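Local coordinates for protein GDP-mannose-dependent alpha-(1-6)-phosphatidylinositol monomannoside mannosyltransferase (Corynebacterium glutamicum, PDB 3OKP) that belongs to the GT-B glycosyltransferases, proteins built from two Rossmann-like domains, and holds guanosine-5'-diphosphate-alpha-D-mannose in a pocket of one of them, at residues I267-A280 and V295-G309. Residues are numbered along the deposited sequence; the frame is centred on the assembly and turned at random.
With GDD (guanosine-5'-diphosphate-alpha-D-mannose), chain B.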
loop_
_atom_site.group_PDB
_atom_site.type_symbol
_atom_site.label_atom_id
_atom_site.label_comp_id
_atom_site.label_asym_id
_atom_site.label_seq_id
_atom_site.Cartn_x
_atom_site.Cartn_y
_atom_site.Cartn_z
ATOM N N ILE A 267 11.842 -10.403 1.543
ATOM C CA ILE A 267 11.748 -10.576 0.089
ATOM C C ILE A 267 12.221 -11.969 -0.349
ATOM O O ILE A 267 11.530 -12.648 -1.117
ATOM C CB ILE A 267 12.516 -9.454 -0.682
ATOM C CG1 ILE A 267 11.866 -8.089 -0.420
ATOM C CG2 ILE A 267 12.567 -9.751 -2.190
ATOM C CD1 ILE A 267 12.631 -6.894 -0.981
ATOM N N ASN A 268 13.385 -12.388 0.149
ATOM C CA ASN A 268 13.951 -13.703 -0.170
ATOM C C ASN A 268 13.011 -14.844 0.223
ATOM O O ASN A 268 12.814 -15.790 -0.544
ATOM C CB ASN A 268 15.313 -13.887 0.511
ATOM C CG ASN A 268 16.389 -12.966 -0.056
ATOM O OD1 ASN A 268 16.263 -12.440 -1.164
ATOM N ND2 ASN A 268 17.461 -12.778 0.705
ATOM N N THR A 269 12.435 -14.731 1.417
ATOM C CA THR A 269 11.460 -15.691 1.933
ATOM C C THR A 269 10.193 -15.707 1.069
ATOM O O THR A 269 9.696 -16.777 0.703
ATOM C CB THR A 269 11.119 -15.374 3.406
ATOM O OG1 THR A 269 12.326 -15.373 4.181
ATOM C CG2 THR A 269 10.145 -16.397 3.989
ATOM N N LEU A 270 9.689 -14.519 0.739
ATOM C CA LEU A 270 8.520 -14.382 -0.128
ATOM C C LEU A 270 8.753 -15.060 -1.482
ATOM O O LEU A 270 7.952 -15.891 -1.911
ATOM C CB LEU A 270 8.153 -12.901 -0.308
ATOM C CG LEU A 270 7.034 -12.483 -1.274
ATOM C CD1 LEU A 270 5.722 -13.207 -0.991
ATOM C CD2 LEU A 270 6.826 -10.974 -1.226
ATOM N N ALA A 271 9.871 -14.724 -2.127
ATOM C CA ALA A 271 10.195 -15.237 -3.460
ATOM C C ALA A 271 10.421 -16.754 -3.497
ATOM O O ALA A 271 10.272 -17.382 -4.550
ATOM C CB ALA A 271 11.405 -14.500 -4.025
ATOM N N ALA A 272 10.769 -17.335 -2.351
ATOM C CA ALA A 272 11.035 -18.771 -2.249
ATOM C C ALA A 272 9.778 -19.604 -1.960
ATOM O O ALA A 272 9.808 -20.835 -2.046
ATOM C CB ALA A 272 12.111 -19.038 -1.197
ATOM N N ALA A 273 8.679 -18.930 -1.626
ATOM C CA ALA A 273 7.415 -19.600 -1.303
ATOM C C ALA A 273 6.709 -20.159 -2.538
ATOM O O ALA A 273 6.889 -19.664 -3.653
ATOM C CB ALA A 273 6.488 -18.648 -0.554
ATOM N N ASP A 274 5.903 -21.192 -2.322
ATOM C CA ASP A 274 5.071 -21.763 -3.377
ATOM C C ASP A 274 3.784 -20.955 -3.566
ATOM O O ASP A 274 3.314 -20.774 -4.690
ATOM C CB ASP A 274 4.751 -23.227 -3.064
ATOM C CG ASP A 274 5.991 -24.110 -3.067
ATOM O OD1 ASP A 274 6.610 -24.265 -4.142
ATOM O OD2 ASP A 274 6.348 -24.649 -1.995
ATOM N N ILE A 275 3.222 -20.478 -2.458
ATOM C CA ILE A 275 1.987 -19.693 -2.471
ATOM C C ILE A 275 2.107 -18.536 -1.481
ATOM O O ILE A 275 2.652 -18.708 -0.390
ATOM C CB ILE A 275 0.745 -20.557 -2.076
ATOM C CG1 ILE A 275 0.614 -21.796 -2.971
ATOM C CG2 ILE A 275 -0.548 -19.726 -2.116
ATOM C CD1 ILE A 275 -0.375 -22.835 -2.445
ATOM N N PHE A 276 1.614 -17.362 -1.876
ATOM C CA PHE A 276 1.371 -16.273 -0.933
ATOM C C PHE A 276 -0.121 -16.225 -0.628
ATOM O O PHE A 276 -0.948 -16.178 -1.540
ATOM C CB PHE A 276 1.843 -14.915 -1.471
ATOM C CG PHE A 276 1.536 -13.758 -0.544
ATOM C CD1 PHE A 276 0.322 -13.071 -0.635
ATOM C CD2 PHE A 276 2.451 -13.371 0.433
ATOM C CE1 PHE A 276 0.028 -12.017 0.233
ATOM C CE2 PHE A 276 2.170 -12.316 1.299
ATOM C CZ PHE A 276 0.954 -11.639 1.201
ATOM N N ALA A 277 -0.457 -16.236 0.658
ATOM C CA ALA A 277 -1.851 -16.203 1.083
ATOM C C ALA A 277 -2.063 -15.179 2.190
ATOM O O ALA A 277 -1.305 -15.130 3.164
ATOM C CB ALA A 277 -2.305 -17.589 1.534
ATOM N N MET A 278 -3.089 -14.350 2.019
ATOM C CA MET A 278 -3.522 -13.411 3.049
ATOM C C MET A 278 -5.013 -13.166 2.829
ATOM O O MET A 278 -5.389 -12.269 2.073
ATOM C CB MET A 278 -2.712 -12.105 2.995
ATOM C CG MET A 278 -2.803 -11.255 4.263
ATOM S SD MET A 278 -4.174 -10.075 4.271
ATOM C CE MET A 278 -3.460 -8.714 3.350
ATOM N N PRO A 279 -5.865 -13.990 3.470
ATOM C CA PRO A 279 -7.308 -13.927 3.253
ATOM C C PRO A 279 -7.969 -12.826 4.086
ATOM O O PRO A 279 -8.719 -13.113 5.024
ATOM C CB PRO A 279 -7.784 -15.323 3.669
ATOM C CG PRO A 279 -6.796 -15.770 4.702
ATOM C CD PRO A 279 -5.497 -15.035 4.448
ATOM N N ALA A 280 -7.676 -11.577 3.727
ATOM C CA ALA A 280 -8.194 -10.400 4.425
ATOM C C ALA A 280 -9.721 -10.393 4.512
ATOM O O ALA A 280 -10.409 -10.679 3.529
ATOM C CB ALA A 280 -7.696 -9.120 3.748
ATOM N N VAL A 295 0.926 -6.018 -0.224
ATOM C CA VAL A 295 1.540 -7.345 -0.079
ATOM C C VAL A 295 1.209 -8.293 -1.240
ATOM O O VAL A 295 2.039 -9.122 -1.615
ATOM C CB VAL A 295 1.214 -8.026 1.289
ATOM C CG1 VAL A 295 1.855 -7.262 2.446
ATOM C CG2 VAL A 295 -0.296 -8.180 1.501
ATOM N N TYR A 296 0.005 -8.159 -1.803
ATOM C CA TYR A 296 -0.422 -8.969 -2.947
ATOM C C TYR A 296 0.364 -8.619 -4.209
ATOM O O TYR A 296 0.654 -9.489 -5.035
ATOM C CB TYR A 296 -1.914 -8.775 -3.228
ATOM C CG TYR A 296 -2.852 -9.091 -2.080
ATOM C CD1 TYR A 296 -2.874 -10.356 -1.490
ATOM C CD2 TYR A 296 -3.746 -8.132 -1.612
ATOM C CE1 TYR A 296 -3.750 -10.647 -0.441
ATOM C CE2 TYR A 296 -4.626 -8.414 -0.569
ATOM C CZ TYR A 296 -4.623 -9.672 0.009
ATOM O OH TYR A 296 -5.498 -9.943 1.037
ATOM N N LEU A 297 0.689 -7.337 -4.351
ATOM C CA LEU A 297 1.458 -6.838 -5.487
ATOM C C LEU A 297 2.917 -7.241 -5.366
ATOM O O LEU A 297 3.561 -7.572 -6.362
ATOM C CB LEU A 297 1.328 -5.314 -5.591
ATOM C CG LEU A 297 -0.104 -4.770 -5.638
ATOM C CD1 LEU A 297 -0.099 -3.260 -5.516
ATOM C CD2 LEU A 297 -0.824 -5.213 -6.907
ATOM N N GLU A 298 3.426 -7.214 -4.134
ATOM C CA GLU A 298 4.783 -7.652 -3.821
ATOM C C GLU A 298 4.987 -9.132 -4.150
ATOM O O GLU A 298 6.022 -9.515 -4.697
ATOM C CB GLU A 298 5.093 -7.385 -2.343
ATOM C CG GLU A 298 5.258 -5.901 -2.006
ATOM C CD GLU A 298 5.319 -5.621 -0.511
ATOM O OE1 GLU A 298 5.094 -6.547 0.303
ATOM O OE2 GLU A 298 5.589 -4.458 -0.150
ATOM N N ALA A 299 3.987 -9.951 -3.820
ATOM C CA ALA A 299 4.018 -11.386 -4.098
ATOM C C ALA A 299 4.017 -11.655 -5.598
ATOM O O ALA A 299 4.833 -12.433 -6.097
ATOM C CB ALA A 299 2.836 -12.077 -3.436
ATOM N N GLN A 300 3.104 -10.998 -6.310
ATOM C CA GLN A 300 3.025 -11.106 -7.767
ATOM C C GLN A 300 4.314 -10.641 -8.433
ATOM O O GLN A 300 4.775 -11.256 -9.393
ATOM C CB GLN A 300 1.825 -10.327 -8.300
ATOM C CG GLN A 300 0.492 -10.988 -8.000
ATOM C CD GLN A 300 -0.685 -10.124 -8.399
ATOM O OE1 GLN A 300 -1.250 -10.297 -9.474
ATOM N NE2 GLN A 300 -1.053 -9.180 -7.536
ATOM N N ALA A 301 4.900 -9.568 -7.902
ATOM C CA ALA A 301 6.193 -9.068 -8.371
ATOM C C ALA A 301 7.327 -10.083 -8.174
ATOM O O ALA A 301 8.293 -10.095 -8.943
ATOM C CB ALA A 301 6.529 -7.749 -7.691
ATOM N N CYS A 302 7.199 -10.928 -7.149
ATOM C CA CYS A 302 8.160 -12.010 -6.898
ATOM C C CYS A 302 7.823 -13.304 -7.661
ATOM O O CYS A 302 8.499 -14.326 -7.490
ATOM C CB CYS A 302 8.275 -12.291 -5.394
ATOM S SG CYS A 302 9.122 -10.990 -4.454
ATOM N N GLY A 303 6.786 -13.249 -8.495
ATOM C CA GLY A 303 6.370 -14.390 -9.309
ATOM C C GLY A 303 5.743 -15.519 -8.508
ATOM O O GLY A 303 5.927 -16.693 -8.833
ATOM N N VAL A 304 4.997 -15.156 -7.468
ATOM C CA VAL A 304 4.383 -16.124 -6.559
ATOM C C VAL A 304 2.855 -16.041 -6.666
ATOM O O VAL A 304 2.298 -14.944 -6.589
ATOM C CB VAL A 304 4.834 -15.877 -5.090
ATOM C CG1 VAL A 304 4.223 -16.902 -4.133
ATOM C CG2 VAL A 304 6.359 -15.889 -4.981
ATOM N N PRO A 305 2.176 -17.198 -6.860
ATOM C CA PRO A 305 0.708 -17.259 -6.905
ATOM C C PRO A 305 0.076 -16.660 -5.647
ATOM O O PRO A 305 0.590 -16.859 -4.547
ATOM C CB PRO A 305 0.417 -18.763 -6.962
ATOM C CG PRO A 305 1.637 -19.366 -7.545
ATOM C CD PRO A 305 2.785 -18.526 -7.067
ATOM N N VAL A 306 -1.025 -15.935 -5.814
ATOM C CA VAL A 306 -1.644 -15.225 -4.697
ATOM C C VAL A 306 -3.026 -15.765 -4.339
ATOM O O VAL A 306 -3.848 -16.020 -5.214
ATOM C CB VAL A 306 -1.725 -13.695 -4.972
ATOM C CG1 VAL A 306 -2.603 -12.986 -3.942
ATOM C CG2 VAL A 306 -0.334 -13.087 -4.985
ATOM N N ILE A 307 -3.262 -15.955 -3.046
ATOM C CA ILE A 307 -4.617 -16.095 -2.532
ATOM C C ILE A 307 -4.921 -14.831 -1.725
ATOM O O ILE A 307 -4.234 -14.519 -0.746
ATOM C CB ILE A 307 -4.821 -17.387 -1.698
ATOM C CG1 ILE A 307 -4.650 -18.624 -2.590
ATOM C CG2 ILE A 307 -6.205 -17.388 -1.032
ATOM C CD1 ILE A 307 -4.663 -19.946 -1.854
ATOM N N ALA A 308 -5.924 -14.088 -2.181
ATOM C CA ALA A 308 -6.328 -12.836 -1.550
ATOM C C ALA A 308 -7.695 -12.988 -0.893
ATOM O O ALA A 308 -8.438 -13.930 -1.191
ATOM C CB ALA A 308 -6.343 -11.707 -2.577
ATOM N N GLY A 309 -8.014 -12.065 0.010
ATOM C CA GLY A 309 -9.308 -12.056 0.688
ATOM C C GLY A 309 -10.336 -11.188 -0.012
ATOM O O GLY A 309 -10.044 -10.543 -1.025
HETATM N N2 GDD B . 10.380 -5.399 6.433
HETATM C C2 GDD B . 9.187 -5.991 6.686
HETATM N N1 GDD B . 9.124 -7.039 7.542
HETATM N N3 GDD B . 8.069 -5.532 6.078
HETATM C C4 GDD B . 6.865 -6.116 6.320
HETATM C C5 GDD B . 6.782 -7.188 7.195
HETATM C C6 GDD B . 7.942 -7.647 7.809
HETATM O O6 GDD B . 7.899 -8.609 8.603
HETATM N N7 GDD B . 5.488 -7.564 7.250
HETATM C C8 GDD B . 4.788 -6.746 6.431
HETATM N N9 GDD B . 5.632 -5.865 5.869
HETATM C "C1'" GDD B . 5.296 -4.790 4.900
HETATM C "C2'" GDD B . 4.926 -5.382 3.549
HETATM O "O2'" GDD B . 6.084 -5.648 2.752
HETATM C "C3'" GDD B . 4.035 -4.315 2.947
HETATM O "O3'" GDD B . 4.814 -3.395 2.172
HETATM C "C4'" GDD B . 3.422 -3.593 4.143
HETATM O "O4'" GDD B . 4.165 -4.008 5.298
HETATM C "C5'" GDD B . 1.947 -3.946 4.324
HETATM O "O5'" GDD B . 1.108 -2.987 3.675
HETATM P PA GDD B . -0.241 -3.304 3.243
HETATM O O1A GDD B . -0.665 -2.379 2.515
HETATM O O2A GDD B . -0.246 -4.369 2.576
HETATM O O3A GDD B . -1.129 -3.471 4.379
HETATM P PB GDD B . -1.295 -2.505 5.452
HETATM O O2B GDD B . -1.232 -1.333 5.022
HETATM O O3B GDD B . -2.409 -2.684 5.990
HETATM O O1B GDD B . -0.277 -2.708 6.455
HETATM O O HOH W 1 10.152 -16.275 -6.954
#
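This contact joins parts of a beta-alpha-beta unit in a Rossmann-like domain of the GT-B fold. Strand 275-278 runs parallel to strand 306-308, and helix 295-301 packs antiparallel to strand 275-278. The strands are joined by backbone hydrogen bonds: Phe-276 N to Pro-305 O (2.9 Å), Ile-307 N to Phe-276 O (2.8 Å) and Met-278 N to Ile-307 O (3.0 Å). Phe-276 fills the space between sheet and helix. Its CG lies anti to the backbone N (chi1 177°), which turns the ring toward helix 295-301. There Ala-299 CB sits 3.6 Å from Phe-276 CG, and Val-295 CB meets Phe-276 CZ at the far end of the ring, also at 3.6 Å. Val-295 O lies over one ring face. On the other face of the sheet, Ala-277 CB meets Ile-307 CB. Leu-270, from helix 263-272, sets CD1 on Ala-299 CB and CD2 on Cys-302 SG. Helix 295-301 ends in a Schellman motif at Gly-303, and a water bridges Ala-271 O and Cys-302 O. Glu-298 turns to the ligand: OE1 accepts from GDD O2' (2.8 Å) and OE2 from GDD O3' (2.7 Å), so both carboxylate oxygens grip the ribose. The Met-278 chain is bent at chi2 and chi3. CE rests against Tyr-296 OH and CZ, and SD makes an oblique Met-aromatic contact with the ring. Tyr-296 OH donates to Met-278 O at 2.5 Å, the hydroxyl lying 16° out of the carbonyl plane.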